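Local coordinates for type I site-specific restriction-modification system, R (Restriction) subunit (Vibrio vulnificus, PDB 3H1T), which is a putative restriction subunit of a type I restriction-modification enzyme, probably coupling ATP-driven DNA translocation to DNA cleavage, at residues V34-L38 and D77-K81. Coordinates in Å, arbitrary orientation, origin at the centre of the assembly. Residues are numbered along the deposited sequence.
Sequences VTPKL and DYLLK
Helix 26-40 packs on one face of the N-terminal domain's mixed sheet, and its segment 34-38 (phi/psi near -60/-45) runs almost parallel to strand 78-81, extended from -141/145 at Tyr-78 to -102/126 at Lys-81: the axes differ by 6° and approach to 11.8 Å. Thr-35 lies level with Tyr-78 (CA-CA 9.2 Å) and Leu-38 with Leu-80 (CA-CA 9.0 Å). The helix is kinked at Pro-36, whose nitrogen carries no hydrogen to donate to the turn before; Leu-38 N still hydrogen-bonds to Val-34 O at 2.9 Å. At the chain's corner the carboxylates of Asp-77 and Glu-92 lie close together, consistent with the PD-(D/E)xK nuclease core expected at the N-terminus of HsdR subunits. Val-34 meets Tyr-78, and Leu-38, one turn on, meets both Tyr-78 and Leu-80, alternate residues that point toward the helix. The Tyr-78 ring (chi1 m, chi2 87°) is the main bump. Leu-38 (mt) covers one face, its CD1 3.8 Å from the ring centroid in a CH-pi contact; Leu-38 CD2 meets Leu-80 CD2 at 3.8 Å, so the forked end fills the hollow between Tyr-78 and Leu-80 (mt). Val-34 (t) approaches obliquely, CG1 to Tyr-78 CE1 3.5 Å. At the ring's edge Tyr-78 OH donates to Thr-35 OG1 (m, 2.9 Å), which also hydrogen-bonds to Cys-30 O. Buried apolar packing thus supplies most of the contact, while this one hydrogen bond satisfies the phenol and fixes where the ring ends.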
loop_
_atom_site.group_PDB
_atom_site.type_symbol
_atom_site.label_atom_id
_atom_site.label_comp_id
_atom_site.label_asym_id
_atom_site.label_seq_id
_atom_site.Cartn_x
_atom_site.Cartn_y
_atom_site.Cartn_z
ATOM N N VAL A 34 29.021 -1.788 22.351
ATOM C CA VAL A 34 27.698 -2.209 21.943
ATOM C C VAL A 34 27.562 -3.615 21.377
ATOM O O VAL A 34 26.806 -4.423 21.925
ATOM C CB VAL A 34 27.097 -1.200 20.967
ATOM C CG1 VAL A 34 25.635 -1.512 20.747
ATOM C CG2 VAL A 34 27.269 0.219 21.530
ATOM N N THR A 35 28.264 -3.920 20.290
ATOM C CA THR A 35 28.169 -5.261 19.710
ATOM C C THR A 35 28.571 -6.359 20.705
ATOM O O THR A 35 27.914 -7.389 20.810
ATOM C CB THR A 35 29.039 -5.395 18.433
ATOM O OG1 THR A 35 28.655 -4.377 17.498
ATOM C CG2 THR A 35 28.815 -6.765 17.771
ATOM N N PRO A 36 29.672 -6.161 21.443
ATOM C CA PRO A 36 30.013 -7.226 22.385
ATOM C C PRO A 36 28.900 -7.457 23.416
ATOM O O PRO A 36 28.539 -8.593 23.712
ATOM C CB PRO A 36 31.310 -6.723 22.993
ATOM C CG PRO A 36 31.947 -6.059 21.812
ATOM C CD PRO A 36 30.810 -5.246 21.252
ATOM N N LYS A 37 28.339 -6.377 23.947
ATOM C CA LYS A 37 27.273 -6.507 24.944
ATOM C C LYS A 37 26.032 -7.157 24.353
ATOM O O LYS A 37 25.314 -7.880 25.051
ATOM C CB LYS A 37 26.930 -5.147 25.568
ATOM C CG LYS A 37 27.991 -4.666 26.555
ATOM C CD LYS A 37 27.648 -3.305 27.161
ATOM C CE LYS A 37 28.657 -2.885 28.221
ATOM N NZ LYS A 37 28.267 -1.613 28.898
ATOM N N LEU A 38 25.767 -6.918 23.073
ATOM C CA LEU A 38 24.597 -7.542 22.452
ATOM C C LEU A 38 24.826 -9.060 22.340
ATOM O O LEU A 38 23.918 -9.864 22.606
ATOM C CB LEU A 38 24.313 -6.940 21.066
ATOM C CG LEU A 38 23.622 -5.554 21.085
ATOM C CD1 LEU A 38 23.675 -4.909 19.701
ATOM C CD2 LEU A 38 22.165 -5.690 21.548
ATOM N N ASP A 77 20.600 1.705 13.649
ATOM C CA ASP A 77 21.912 1.180 14.017
ATOM C C ASP A 77 21.882 -0.336 14.191
ATOM O O ASP A 77 22.711 -1.039 13.619
ATOM C CB ASP A 77 22.431 1.847 15.287
ATOM C CG ASP A 77 22.710 3.314 15.089
ATOM O OD1 ASP A 77 23.093 3.686 13.963
ATOM O OD2 ASP A 77 22.563 4.092 16.050
ATOM N N TYR A 78 20.933 -0.838 14.974
ATOM C CA TYR A 78 20.799 -2.266 15.182
ATOM C C TYR A 78 19.344 -2.663 15.234
ATOM O O TYR A 78 18.502 -1.931 15.738
ATOM C CB TYR A 78 21.433 -2.737 16.489
ATOM C CG TYR A 78 22.921 -2.530 16.638
ATOM C CD1 TYR A 78 23.431 -1.332 17.140
ATOM C CD2 TYR A 78 23.806 -3.570 16.387
ATOM C CE1 TYR A 78 24.781 -1.179 17.398
ATOM C CE2 TYR A 78 25.163 -3.426 16.648
ATOM C CZ TYR A 78 25.640 -2.221 17.161
ATOM O OH TYR A 78 26.965 -2.045 17.492
ATOM N N LEU A 79 19.063 -3.848 14.713
ATOM C CA LEU A 79 17.733 -4.398 14.716
ATOM C C LEU A 79 17.967 -5.728 15.411
ATOM O O LEU A 79 18.859 -6.481 15.029
ATOM C CB LEU A 79 17.239 -4.591 13.283
ATOM C CG LEU A 79 15.752 -4.764 12.921
ATOM C CD1 LEU A 79 15.535 -6.149 12.363
ATOM C CD2 LEU A 79 14.855 -4.506 14.117
ATOM N N LEU A 80 17.192 -6.016 16.448
ATOM C CA LEU A 80 17.362 -7.265 17.171
ATOM C C LEU A 80 16.229 -8.184 16.778
ATOM O O LEU A 80 15.077 -7.892 17.052
ATOM C CB LEU A 80 17.353 -7.002 18.672
ATOM C CG LEU A 80 18.377 -5.957 19.120
ATOM C CD1 LEU A 80 18.303 -5.823 20.621
ATOM C CD2 LEU A 80 19.781 -6.348 18.715
ATOM N N LYS A 81 16.554 -9.289 16.119
ATOM C CA LYS A 81 15.530 -10.225 15.686
ATOM C C LYS A 81 15.471 -11.425 16.607
ATOM O O LYS A 81 16.490 -12.061 16.879
ATOM C CB LYS A 81 15.789 -10.671 14.231
ATOM C CG LYS A 81 15.858 -9.506 13.245
ATOM C CD LYS A 81 15.531 -9.902 11.812
ATOM C CE LYS A 81 16.631 -10.690 11.144
ATOM N NZ LYS A 81 16.501 -10.576 9.665
#